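Local coordinates for protein gp18 (Listeria monocytogenes EGD-e, PDB 3GS9), which is a prophage tail protein that probably serves as a structural, tail-associated component of the phage particle and belongs to the prophage endopeptidase tail family, at residues A[60-65]-A[69-74]; A[6-11]-A[17-22]; A[243-248]-A[254-259]; A[152-157]-A[163-168]. All coordinates share one frame; numbering follows the deposited sequence. Where two conformers were deposited one is given.

Interaction 1: residues A[60-65]-A[69-74]; sequences SSVYFR and FVVKQL
Val62 and Phe69 face each other as the antiparallel hydrogen-bonded pair of a tight beta hairpin, strands 61-64 and 67-74, in the sheet of the N-terminal domain. The bond from Val62 N to Phe69 O is 2.7 Å; the return bond from Phe69 N to Val62 O is 2.9 Å. One step on, Ser61 and Val70 make the non-hydrogen-bonded pair, and Val71 N then reaches Ser60 O at 2.9 Å.

The side chains of Val62 and Phe69 share one face of the sheet. There Val62 CG2 meets Val71 CG2 at 4.0 Å. The Phe69 ring, its CG beside the backbone N (chi1 -58°), turns its edge to the hairpin, with Val62 O in the ring plane and CE1 4.2 Å from Phe64 CB. Trp37 and His91 meet this ring edge-to-face, and Ile39 packs on both Val62 and Phe69. On the other face Ser61 OG is bonded to Glu68. Farther along, Lys72 and Gln73 form a classic beta bulge opposite Arg88, and Gln73 and Leu74 pair with a strand of the second subunit, so the sheet runs on across the subunit interface. Ser60 OG, beside its own backbone N, is held by Phe55 O and Asp57 N.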
loop_
_atom_site.group_PDB
_atom_site.type_symbol
_atom_site.label_atom_id
_atom_site.label_comp_id
_atom_site.label_asym_id
_atom_site.label_seq_id
_atom_site.Cartn_x
_atom_site.Cartn_y
_atom_site.Cartn_z
ATOM N N SER A 60 7.148 -3.611 31.016
ATOM C CA SER A 60 7.807 -2.785 32.023
ATOM C C SER A 60 7.656 -1.321 31.688
ATOM O O SER A 60 7.628 -0.952 30.492
ATOM C CB SER A 60 9.300 -3.102 32.140
ATOM O OG SER A 60 9.505 -4.393 32.654
ATOM N N SER A 61 7.571 -0.497 32.735
ATOM C CA SER A 61 7.637 0.954 32.577
ATOM C C SER A 61 9.085 1.457 32.777
ATOM O O SER A 61 9.795 1.020 33.683
ATOM C CB SER A 61 6.740 1.657 33.573
ATOM O OG SER A 61 5.369 1.425 33.275
ATOM N N VAL A 62 9.483 2.382 31.913
ATOM C CA VAL A 62 10.796 3.019 31.955
ATOM C C VAL A 62 10.566 4.507 32.109
ATOM O O VAL A 62 9.879 5.148 31.301
ATOM C CB VAL A 62 11.692 2.679 30.723
ATOM C CG1 VAL A 62 13.072 3.304 30.894
ATOM C CG2 VAL A 62 11.813 1.154 30.565
ATOM N N TYR A 63 11.066 5.043 33.218
ATOM C CA TYR A 63 10.844 6.451 33.559
ATOM C C TYR A 63 12.060 7.297 33.216
ATOM O O TYR A 63 13.160 7.066 33.701
ATOM C CB TYR A 63 10.431 6.581 35.036
ATOM C CG TYR A 63 9.154 5.853 35.373
ATOM C CD1 TYR A 63 9.155 4.516 35.728
ATOM C CD2 TYR A 63 7.936 6.508 35.331
ATOM C CE1 TYR A 63 7.997 3.864 36.019
ATOM C CE2 TYR A 63 6.782 5.847 35.600
ATOM C CZ TYR A 63 6.813 4.552 35.949
ATOM O OH TYR A 63 5.638 3.935 36.252
ATOM N N PHE A 64 11.848 8.264 32.332
ATOM C CA PHE A 64 12.925 9.086 31.809
ATOM C C PHE A 64 12.438 10.536 31.729
ATOM O O PHE A 64 11.424 10.814 31.106
ATOM C CB PHE A 64 13.408 8.570 30.446
ATOM C CG PHE A 64 14.337 9.527 29.746
ATOM C CD1 PHE A 64 15.598 9.781 30.237
ATOM C CD2 PHE A 64 13.927 10.179 28.600
ATOM C CE1 PHE A 64 16.443 10.705 29.618
ATOM C CE2 PHE A 64 14.770 11.094 27.983
ATOM C CZ PHE A 64 16.026 11.334 28.478
ATOM N N ARG A 65 13.154 11.418 32.408
ATOM C CA ARG A 65 12.862 12.865 32.481
ATOM C C ARG A 65 11.371 13.194 32.735
ATOM O O ARG A 65 10.779 14.078 32.113
ATOM C CB ARG A 65 13.401 13.605 31.259
ATOM C CG ARG A 65 14.897 13.673 31.229
ATOM C CD ARG A 65 15.387 14.327 29.965
ATOM N NE ARG A 65 16.838 14.483 29.984
ATOM C CZ ARG A 65 17.592 14.794 28.931
ATOM N NH1 ARG A 65 17.048 14.981 27.724
ATOM N NH2 ARG A 65 18.908 14.907 29.087
ATOM N N PHE A 69 7.457 5.441 29.672
ATOM C CA PHE A 69 7.531 4.692 28.392
ATOM C C PHE A 69 7.391 3.234 28.742
ATOM O O PHE A 69 7.873 2.793 29.807
ATOM C CB PHE A 69 8.853 4.942 27.683
ATOM C CG PHE A 69 9.125 6.399 27.382
ATOM C CD1 PHE A 69 9.706 7.241 28.346
ATOM C CD2 PHE A 69 8.785 6.929 26.132
ATOM C CE1 PHE A 69 9.948 8.575 28.076
ATOM C CE2 PHE A 69 9.001 8.243 25.838
ATOM C CZ PHE A 69 9.563 9.097 26.804
ATOM N N VAL A 70 6.717 2.478 27.894
ATOM C CA VAL A 70 6.393 1.093 28.178
ATOM C C VAL A 70 7.038 0.171 27.148
ATOM O O VAL A 70 6.916 0.410 25.940
ATOM C CB VAL A 70 4.867 0.932 28.121
ATOM C CG1 VAL A 70 4.479 -0.509 28.398
ATOM C CG2 VAL A 70 4.267 1.868 29.140
ATOM N N VAL A 71 7.738 -0.852 27.630
ATOM C CA VAL A 71 8.453 -1.776 26.733
ATOM C C VAL A 71 7.434 -2.607 25.929
ATOM O O VAL A 71 6.656 -3.341 26.517
ATOM C CB VAL A 71 9.368 -2.696 27.547
ATOM C CG1 VAL A 71 9.984 -3.768 26.666
ATOM C CG2 VAL A 71 10.406 -1.859 28.344
ATOM N N LYS A 72 7.416 -2.429 24.593
ATOM C CA LYS A 72 6.585 -3.210 23.675
ATOM C C LYS A 72 7.378 -4.107 22.716
ATOM O O LYS A 72 6.864 -5.135 22.277
ATOM C CB LYS A 72 5.702 -2.278 22.839
ATOM C CG LYS A 72 4.623 -1.519 23.613
ATOM C CD LYS A 72 3.716 -2.523 24.251
ATOM C CE LYS A 72 2.366 -2.020 24.563
ATOM N NZ LYS A 72 1.449 -3.208 24.794
ATOM N N GLN A 73 8.601 -3.698 22.357
ATOM C CA GLN A 73 9.500 -4.528 21.593
ATOM C C GLN A 73 10.780 -4.730 22.374
ATOM O O GLN A 73 11.236 -3.815 23.054
ATOM C CB GLN A 73 9.786 -3.915 20.248
ATOM C CG GLN A 73 8.584 -3.948 19.358
ATOM C CD GLN A 73 8.758 -3.139 18.099
ATOM O OE1 GLN A 73 8.846 -1.896 18.140
ATOM N NE2 GLN A 73 8.724 -3.828 16.947
ATOM N N LEU A 74 11.318 -5.944 22.295
ATOM C CA LEU A 74 12.484 -6.371 23.061
ATOM C C LEU A 74 13.126 -7.564 22.367
ATOM O O LEU A 74 12.460 -8.577 22.053
ATOM C CB LEU A 74 12.058 -6.772 24.473
ATOM C CG LEU A 74 13.070 -7.148 25.568
ATOM C CD1 LEU A 74 13.892 -5.942 25.947
ATOM C CD2 LEU A 74 12.367 -7.682 26.801
#

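Interaction 2: residues A[6-11]-A[17-22]; sequences IIVADF and EILTDF
Val8 and Glu17 are locked together by two backbone hydrogen bonds in the antiparallel hairpin of strands 7-9 and 16-18. Val8 N gives to Glu17 O at 2.9 Å, and Glu17 N gives back to Val8 O at 3.0 Å. A third bond, from Leu19 N to Ile6 O at 2.9 Å, joins the neighbouring pair. On the other side of this same pair Ile6 N and Leu19 O do not bond directly; a water accepts from Ile6 N and donates to Leu19 O, bridging them.

The apolar contacts fall on two faces. On the face of Ile6, Val8 and Leu19, the side chains of Ile6 and Leu19 lie alongside one another and point the same way, with Ile6 CG2 3.8 Å from Leu19 CD2. Val8 CG2 crosses Leu19 at a slant, 3.9 Å from Leu19 CB. Ile6 CG1, placed beside the backbone N (chi1 -52°), lies against the CE1-CZ bond of Phe22, 4.1 Å from each atom. On the reverse face Ile7 bends back at its second torsion (-48°), which brings CD1 to 3.7 Å from Ile18 CG1 in a more exposed patch.

Strand 61-64 pairs with the edge of 7-9 away from 16-18, which makes 7-9 the middle strand of the three; its Val62 and Phe64 pack on Ile6, while Phe311 meets the Phe22 ring edge-to-face.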
loop_
_atom_site.group_PDB
_atom_site.type_symbol
_atom_site.label_atom_id
_atom_site.label_comp_id
_atom_site.label_asym_id
_atom_site.label_seq_id
_atom_site.Cartn_x
_atom_site.Cartn_y
_atom_site.Cartn_z
ATOM N N ILE A 6 17.448 6.891 35.300
ATOM C CA ILE A 6 16.344 6.172 34.674
ATOM C C ILE A 6 15.802 5.155 35.686
ATOM O O ILE A 6 16.599 4.422 36.262
ATOM C CB ILE A 6 16.855 5.317 33.466
ATOM C CG1 ILE A 6 17.696 6.139 32.474
ATOM C CG2 ILE A 6 15.702 4.627 32.746
ATOM C CD1 ILE A 6 16.973 7.323 31.912
ATOM N N ILE A 7 14.490 5.075 35.863
ATOM C CA ILE A 7 13.891 4.069 36.747
ATOM C C ILE A 7 13.092 3.087 35.890
ATOM O O ILE A 7 12.432 3.500 34.950
ATOM C CB ILE A 7 12.931 4.694 37.784
ATOM C CG1 ILE A 7 13.595 5.817 38.634
ATOM C CG2 ILE A 7 12.366 3.596 38.692
ATOM C CD1 ILE A 7 14.935 5.475 39.216
ATOM N N VAL A 8 13.184 1.807 36.217
ATOM C CA VAL A 8 12.447 0.727 35.549
ATOM C C VAL A 8 11.592 -0.007 36.572
ATOM O O VAL A 8 12.084 -0.326 37.670
ATOM C CB VAL A 8 13.438 -0.294 34.915
ATOM C CG1 VAL A 8 12.728 -1.601 34.492
ATOM C CG2 VAL A 8 14.173 0.323 33.740
ATOM N N ALA A 9 10.338 -0.280 36.230
ATOM C CA ALA A 9 9.454 -1.096 37.063
ATOM C C ALA A 9 8.830 -2.169 36.194
ATOM O O ALA A 9 8.483 -1.894 35.052
ATOM C CB ALA A 9 8.353 -0.237 37.667
ATOM N N ASP A 10 8.682 -3.385 36.718
ATOM C CA ASP A 10 7.975 -4.430 35.979
ATOM C C ASP A 10 6.504 -4.064 35.925
ATOM O O ASP A 10 6.022 -3.182 36.682
ATOM C CB ASP A 10 8.198 -5.838 36.547
ATOM C CG ASP A 10 7.586 -6.041 37.926
ATOM O OD1 ASP A 10 7.361 -5.061 38.640
ATOM O OD2 ASP A 10 7.280 -7.195 38.288
ATOM N N PHE A 11 5.782 -4.739 35.049
ATOM C CA PHE A 11 4.382 -4.393 34.832
ATOM C C PHE A 11 3.577 -4.471 36.128
ATOM O O PHE A 11 2.713 -3.663 36.362
ATOM C CB PHE A 11 3.762 -5.280 33.775
ATOM C CG PHE A 11 2.331 -4.976 33.524
ATOM C CD1 PHE A 11 1.957 -3.811 32.850
ATOM C CD2 PHE A 11 1.329 -5.858 33.945
ATOM C CE1 PHE A 11 0.640 -3.533 32.633
ATOM C CE2 PHE A 11 0.011 -5.563 33.720
ATOM C CZ PHE A 11 -0.338 -4.415 33.065
ATOM N N GLU A 17 13.791 -0.398 40.079
ATOM C CA GLU A 17 15.129 0.022 40.342
ATOM C C GLU A 17 15.676 1.022 39.342
ATOM O O GLU A 17 15.063 1.298 38.308
ATOM C CB GLU A 17 16.030 -1.198 40.402
ATOM C CG GLU A 17 16.263 -1.881 39.107
ATOM C CD GLU A 17 17.137 -3.113 39.269
ATOM O OE1 GLU A 17 17.511 -3.469 40.424
ATOM O OE2 GLU A 17 17.433 -3.724 38.221
ATOM N N ILE A 18 16.836 1.554 39.691
ATOM C CA ILE A 18 17.578 2.436 38.802
ATOM C C ILE A 18 18.190 1.547 37.720
ATOM O O ILE A 18 18.839 0.551 38.021
ATOM C CB ILE A 18 18.682 3.184 39.539
ATOM C CG1 ILE A 18 18.107 4.134 40.593
ATOM C CG2 ILE A 18 19.514 3.962 38.579
ATOM C CD1 ILE A 18 19.179 4.664 41.599
ATOM N N LEU A 19 17.969 1.917 36.460
ATOM C CA LEU A 19 18.562 1.206 35.341
ATOM C C LEU A 19 20.041 1.529 35.191
ATOM O O LEU A 19 20.402 2.704 35.098
ATOM C CB LEU A 19 17.849 1.630 34.065
ATOM C CG LEU A 19 18.289 0.966 32.757
ATOM C CD1 LEU A 19 18.332 -0.559 32.869
ATOM C CD2 LEU A 19 17.355 1.425 31.643
ATOM N N THR A 20 20.895 0.507 35.088
ATOM C CA THR A 20 22.349 0.768 35.069
ATOM C C THR A 20 23.149 0.243 33.888
ATOM O O THR A 20 24.109 0.898 33.466
ATOM C CB THR A 20 23.059 0.225 36.341
ATOM O OG1 THR A 20 22.867 -1.195 36.419
ATOM C CG2 THR A 20 22.515 0.895 37.592
ATOM N N ASP A 21 22.828 -0.934 33.366
ATOM C CA ASP A 21 23.796 -1.541 32.441
ATOM C C ASP A 21 23.535 -1.213 30.969
ATOM O O ASP A 21 23.727 -2.068 30.094
ATOM C CB ASP A 21 24.064 -3.048 32.707
ATOM C CG ASP A 21 22.821 -3.847 33.048
ATOM O OD1 ASP A 21 21.691 -3.377 32.769
ATOM O OD2 ASP A 21 22.995 -4.962 33.620
ATOM N N PHE A 22 23.198 0.048 30.692
ATOM C CA PHE A 22 22.772 0.423 29.341
ATOM C C PHE A 22 23.815 1.230 28.585
ATOM O O PHE A 22 24.664 1.907 29.179
ATOM C CB PHE A 22 21.393 1.109 29.338
ATOM C CG PHE A 22 21.383 2.527 29.872
ATOM C CD1 PHE A 22 21.197 2.760 31.227
ATOM C CD2 PHE A 22 21.520 3.615 29.021
ATOM C CE1 PHE A 22 21.153 4.047 31.728
ATOM C CE2 PHE A 22 21.493 4.920 29.533
ATOM C CZ PHE A 22 21.306 5.125 30.875
HETATM O O HOH W 1 19.814 5.576 35.417
#

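Interaction 3: residues A[243-248]-A[254-259]; sequences EPVSDE and GNMQRR
A salt bridge between a loop and a short helix anchors this contact: Asp247, in the irregular segment 243-248, meets Arg259 on helix 256-259. Arg259 NH1 donates to Asp247 OD2 at 2.9 Å along a practically straight line, 175° at the hydrogen. The oxygen lies in the guanidinium plane, at its edge, and is met on its anti side. The two flat groups stand almost perpendicular, 88° apart, so this is a single-pronged bridge between one oxygen and one nitrogen. A bend at chi3 of Arg259 (79°) swings the guanidinium across to the loop.

The same guanidinium has Val245 CG1 over one face, 3.5 Å from Arg259 NH2. An aliphatic branch thus covers the flat side while the carboxylate takes the edge. The helix itself is a brief turn, with Asn255 at its N-cap position and Arg259 N bonded to Asn255 O. Arg259 points toward the loop; selenomethionine Met256 starts off to one side, and its chain, folded at chi2 and chi3, brings SE and CE round to it. In the conformer described it reaches Val245 tip to tip, with SE 3.4 Å from Val245 CG1, and CE rests 4.0 Å from Asp247 CB.

Both charged ends have a further partner. Asp247 OD2 also forms a salt bridge with Arg249 NH2, and the two arginines would be expected to stabilise the carboxylate as an anion. Arg259 NH1 is bonded to Tyr250 OH as well, and the same hydroxyl reaches Asn255 OD1. Backbone bonds from Val245 and Asp247 to Tyr213 hold the loop.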
loop_
_atom_site.group_PDB
_atom_site.type_symbol
_atom_site.label_atom_id
_atom_site.label_comp_id
_atom_site.label_asym_id
_atom_site.label_seq_id
_atom_site.Cartn_x
_atom_site.Cartn_y
_atom_site.Cartn_z
ATOM N N GLU A 243 -7.006 20.018 -3.981
ATOM C CA GLU A 243 -8.161 19.141 -3.789
ATOM C C GLU A 243 -9.049 19.765 -2.718
ATOM O O GLU A 243 -8.566 20.105 -1.638
ATOM C CB GLU A 243 -7.769 17.754 -3.341
ATOM C CG GLU A 243 -8.950 16.881 -3.174
ATOM C CD GLU A 243 -8.641 15.550 -2.515
ATOM O OE1 GLU A 243 -7.794 15.486 -1.591
ATOM O OE2 GLU A 243 -9.286 14.566 -2.906
ATOM N N PRO A 244 -10.349 19.940 -3.003
ATOM C CA PRO A 244 -11.189 20.563 -1.970
ATOM C C PRO A 244 -11.380 19.694 -0.720
ATOM O O PRO A 244 -11.223 18.458 -0.758
ATOM C CB PRO A 244 -12.529 20.750 -2.670
ATOM C CG PRO A 244 -12.505 19.796 -3.793
ATOM C CD PRO A 244 -11.110 19.631 -4.218
ATOM N N VAL A 245 -11.693 20.356 0.391
ATOM C CA VAL A 245 -12.212 19.652 1.554
ATOM C C VAL A 245 -13.682 19.386 1.251
ATOM O O VAL A 245 -14.386 20.263 0.768
ATOM C CB VAL A 245 -12.087 20.492 2.842
ATOM C CG1 VAL A 245 -12.815 19.802 4.014
ATOM C CG2 VAL A 245 -10.636 20.749 3.171
ATOM N N SER A 246 -14.112 18.149 1.493
ATOM C CA SER A 246 -15.497 17.745 1.324
ATOM C C SER A 246 -15.901 16.940 2.560
ATOM O O SER A 246 -15.310 15.898 2.864
ATOM C CB SER A 246 -15.673 16.890 0.069
ATOM O OG SER A 246 -17.013 16.494 -0.072
ATOM N N ASP A 247 -16.869 17.451 3.309
ATOM C CA ASP A 247 -17.232 16.832 4.567
ATOM C C ASP A 247 -18.737 16.766 4.610
ATOM O O ASP A 247 -19.365 17.775 4.805
ATOM C CB ASP A 247 -16.687 17.586 5.776
ATOM C CG ASP A 247 -16.718 16.735 7.023
ATOM O OD1 ASP A 247 -17.717 15.983 7.207
ATOM O OD2 ASP A 247 -15.717 16.758 7.757
ATOM N N GLU A 248 -19.279 15.567 4.401
ATOM C CA GLU A 248 -20.718 15.294 4.294
ATOM C C GLU A 248 -21.474 15.574 5.582
ATOM O O GLU A 248 -22.703 15.533 5.613
ATOM C CB GLU A 248 -20.956 13.811 3.931
ATOM C CG GLU A 248 -20.649 12.821 5.081
ATOM C CD GLU A 248 -20.934 11.357 4.733
ATOM O OE1 GLU A 248 -21.898 11.078 3.984
ATOM O OE2 GLU A 248 -20.196 10.478 5.231
ATOM N N GLY A 254 -19.699 26.108 9.685
ATOM C CA GLY A 254 -18.949 25.773 10.884
ATOM C C GLY A 254 -17.516 26.273 10.760
ATOM O O GLY A 254 -17.258 27.409 10.301
ATOM N N ASN A 255 -16.568 25.414 11.131
ATOM C CA ASN A 255 -15.142 25.774 11.123
ATOM C C ASN A 255 -14.455 25.519 9.768
ATOM O O ASN A 255 -13.204 25.438 9.676
ATOM C CB ASN A 255 -14.436 25.020 12.259
ATOM C CG ASN A 255 -14.316 23.513 11.994
ATOM O OD1 ASN A 255 -14.602 23.044 10.883
ATOM N ND2 ASN A 255 -13.845 22.752 13.009
HETATM N N MSE A 256 -15.239 25.364 8.711
HETATM C CA MSE A 256 -14.672 24.982 7.402
HETATM C C MSE A 256 -13.621 25.961 6.882
HETATM O O MSE A 256 -12.591 25.545 6.410
HETATM C CB MSE A 256 -15.791 24.819 6.367
HETATM C CG MSE A 256 -15.319 24.357 4.992
HETATM SE SE MSE A 256 -14.453 22.668 4.983
HETATM C CE MSE A 256 -16.095 21.522 5.111
ATOM N N GLN A 257 -13.894 27.262 6.946
ATOM C CA GLN A 257 -12.926 28.279 6.423
ATOM C C GLN A 257 -11.538 28.107 7.027
ATOM O O GLN A 257 -10.546 28.145 6.344
ATOM C CB GLN A 257 -13.447 29.687 6.691
ATOM C CG GLN A 257 -12.499 30.843 6.334
ATOM C CD GLN A 257 -12.842 31.510 5.025
ATOM O OE1 GLN A 257 -13.068 30.849 4.012
ATOM N NE2 GLN A 257 -12.888 32.837 5.038
ATOM N N ARG A 258 -11.477 27.953 8.349
ATOM C CA ARG A 258 -10.244 27.704 9.051
ATOM C C ARG A 258 -9.605 26.392 8.626
ATOM O O ARG A 258 -8.376 26.315 8.460
ATOM C CB ARG A 258 -10.514 27.768 10.572
ATOM C CG ARG A 258 -9.400 27.315 11.466
ATOM C CD ARG A 258 -9.819 27.477 12.901
ATOM N NE ARG A 258 -8.785 27.018 13.823
ATOM C CZ ARG A 258 -8.766 25.811 14.381
ATOM N NH1 ARG A 258 -9.725 24.951 14.139
ATOM N NH2 ARG A 258 -7.803 25.489 15.236
ATOM N N ARG A 259 -10.432 25.358 8.430
ATOM C CA ARG A 259 -9.953 24.092 7.887
ATOM C C ARG A 259 -9.208 24.237 6.588
ATOM O O ARG A 259 -8.155 23.627 6.410
ATOM C CB ARG A 259 -11.101 23.112 7.703
ATOM C CG ARG A 259 -11.308 22.251 8.900
ATOM C CD ARG A 259 -12.371 21.227 8.658
ATOM N NE ARG A 259 -11.896 20.089 7.882
ATOM C CZ ARG A 259 -12.647 19.029 7.659
ATOM N NH1 ARG A 259 -13.869 19.017 8.139
ATOM N NH2 ARG A 259 -12.214 18.010 6.933
#

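Interaction 4: residues A[152-157]-A[163-168]; sequences TLIDQL and VVVIPD
Ile154 and Val165 touch through single methyl groups where helix 150-161 lies against the chain that returns from its end into strand 166-168. Ile154 CG2 and Val165 CG1 are 4.3 Å apart, a light contact. The isoleucine carries CG1 beside its backbone N (chi1 -72°) and CG2 anti to that nitrogen; the contact is made by the CG2 branch. Val165 has its CB turned toward the helix. Tyr93 and Leu172 pack on both residues and fill out the cluster around them.

The second meeting point is nearer the helix end. Val163 sets CG2 between its backbone N and carbonyl carbon, with CG1 beside the N (chi1 -62°), and that CG2 methyl comes to 3.9 Å from Leu157 O. The leucine's own side chain leads away from this segment and packs instead on Cys114, Leu115 and Ile118 of helix 111-118 and on Phe145. Leu137 lies against Val163.

No hydrogen bond crosses between 152-157 and 163-168, and just 114 Å² is buried between them; with one methyl-methyl contact and one methyl against a carbonyl oxygen, the direct contact is weak and non-directional, and neighbouring apolar residues supply much of the packing.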
loop_
_atom_site.group_PDB
_atom_site.type_symbol
_atom_site.label_atom_id
_atom_site.label_comp_id
_atom_site.label_asym_id
_atom_site.label_seq_id
_atom_site.Cartn_x
_atom_site.Cartn_y
_atom_site.Cartn_z
ATOM N N THR A 152 -7.440 6.232 17.884
ATOM C CA THR A 152 -8.049 6.553 16.586
ATOM C C THR A 152 -9.089 7.677 16.718
ATOM O O THR A 152 -9.136 8.612 15.889
ATOM C CB THR A 152 -8.674 5.306 15.956
ATOM O OG1 THR A 152 -7.620 4.378 15.711
ATOM C CG2 THR A 152 -9.404 5.682 14.664
ATOM N N LEU A 153 -9.863 7.621 17.805
ATOM C CA LEU A 153 -10.874 8.629 18.076
ATOM C C LEU A 153 -10.215 9.989 18.334
ATOM O O LEU A 153 -10.648 11.008 17.786
ATOM C CB LEU A 153 -11.794 8.191 19.239
ATOM C CG LEU A 153 -12.745 6.998 18.961
ATOM C CD1 LEU A 153 -13.578 6.730 20.221
ATOM C CD2 LEU A 153 -13.611 7.242 17.707
ATOM N N ILE A 154 -9.174 10.007 19.175
ATOM C CA ILE A 154 -8.434 11.237 19.434
ATOM C C ILE A 154 -7.900 11.806 18.115
ATOM O O ILE A 154 -8.037 12.991 17.819
ATOM C CB ILE A 154 -7.305 10.993 20.426
ATOM C CG1 ILE A 154 -7.877 10.775 21.823
ATOM C CG2 ILE A 154 -6.302 12.158 20.417
ATOM C CD1 ILE A 154 -6.848 10.419 22.879
ATOM N N ASP A 155 -7.302 10.950 17.298
ATOM C CA ASP A 155 -6.762 11.414 16.017
ATOM C C ASP A 155 -7.826 12.050 15.143
ATOM O O ASP A 155 -7.565 13.057 14.458
ATOM C CB ASP A 155 -6.057 10.266 15.308
ATOM C CG ASP A 155 -4.735 9.909 15.959
ATOM O OD1 ASP A 155 -4.280 10.691 16.771
ATOM O OD2 ASP A 155 -4.136 8.876 15.632
ATOM N N GLN A 156 -9.030 11.497 15.155
ATOM C CA GLN A 156 -10.129 12.100 14.407
ATOM C C GLN A 156 -10.432 13.507 14.933
ATOM O O GLN A 156 -10.616 14.456 14.172
ATOM C CB GLN A 156 -11.397 11.271 14.601
ATOM C CG GLN A 156 -12.489 11.799 13.743
ATOM C CD GLN A 156 -13.783 11.188 14.039
ATOM O OE1 GLN A 156 -13.882 9.975 14.308
ATOM N NE2 GLN A 156 -14.813 12.022 14.031
ATOM N N LEU A 157 -10.525 13.632 16.251
ATOM C CA LEU A 157 -10.786 14.943 16.872
ATOM C C LEU A 157 -9.717 15.975 16.492
ATOM O O LEU A 157 -10.035 17.174 16.307
ATOM C CB LEU A 157 -10.903 14.807 18.397
ATOM C CG LEU A 157 -12.040 13.886 18.890
ATOM C CD1 LEU A 157 -12.044 13.727 20.438
ATOM C CD2 LEU A 157 -13.441 14.299 18.312
ATOM N N VAL A 163 -6.827 20.775 16.261
ATOM C CA VAL A 163 -6.120 20.813 17.516
ATOM C C VAL A 163 -4.965 19.818 17.514
ATOM O O VAL A 163 -4.896 18.897 16.669
ATOM C CB VAL A 163 -7.059 20.534 18.747
ATOM C CG1 VAL A 163 -8.163 21.616 18.863
ATOM C CG2 VAL A 163 -7.679 19.136 18.711
ATOM N N VAL A 164 -4.097 20.016 18.496
ATOM C CA VAL A 164 -2.927 19.179 18.769
ATOM C C VAL A 164 -3.129 18.564 20.158
ATOM O O VAL A 164 -3.819 19.140 20.982
ATOM C CB VAL A 164 -1.612 20.058 18.709
ATOM C CG1 VAL A 164 -1.730 21.326 19.598
ATOM C CG2 VAL A 164 -0.377 19.252 19.070
ATOM N N VAL A 165 -2.536 17.404 20.424
ATOM C CA VAL A 165 -2.597 16.828 21.794
ATOM C C VAL A 165 -1.170 16.762 22.277
ATOM O O VAL A 165 -0.288 16.339 21.532
ATOM C CB VAL A 165 -3.325 15.424 21.856
ATOM C CG1 VAL A 165 -2.655 14.376 20.945
ATOM C CG2 VAL A 165 -3.392 14.918 23.313
ATOM N N ILE A 166 -0.953 17.209 23.511
ATOM C CA ILE A 166 0.377 17.243 24.108
ATOM C C ILE A 166 0.301 16.420 25.390
ATOM O O ILE A 166 -0.200 16.890 26.374
ATOM C CB ILE A 166 0.809 18.682 24.424
ATOM C CG1 ILE A 166 0.599 19.603 23.200
ATOM C CG2 ILE A 166 2.254 18.674 24.885
ATOM C CD1 ILE A 166 0.560 21.046 23.551
ATOM N N PRO A 167 0.707 15.141 25.328
ATOM C CA PRO A 167 0.621 14.289 26.516
ATOM C C PRO A 167 1.699 14.566 27.540
ATOM O O PRO A 167 2.892 14.636 27.164
ATOM C CB PRO A 167 0.820 12.863 25.945
ATOM C CG PRO A 167 0.689 12.969 24.480
ATOM C CD PRO A 167 1.187 14.374 24.165
ATOM N N ASP A 168 1.283 14.734 28.794
ATOM C CA ASP A 168 2.196 14.698 29.976
ATOM C C ASP A 168 1.816 13.428 30.751
ATOM O O ASP A 168 0.828 13.403 31.483
ATOM C CB ASP A 168 2.044 15.949 30.850
ATOM C CG ASP A 168 2.875 15.901 32.096
ATOM O OD1 ASP A 168 3.674 14.962 32.260
ATOM O OD2 ASP A 168 2.726 16.821 32.950
#

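How the interactions relate
Interactions 1 and 2 belong to one antiparallel sheet: strands 7-9 and 61-64 are neighbours, and the two hairpins, with centres 9 Å apart, are joined by probable hydrogen bonds from Tyr63 N to Ile7 O (2.7 Å) and from Ser61 N to Ala9 O (2.9 Å). Interactions 3 and 4 both belong to the larger prophage endopeptidase tail region, with centres about 19 Å apart and nearest atoms about 5 Å apart; Arg258, on the helix of interaction 3, bonds Tyr161 O and Gly162 O, just ahead of 163-168. Interaction 4, near the chain's centre, lies between the extremes: the centres of interactions 2 and 3 are about 48 Å apart, on opposite sides of it.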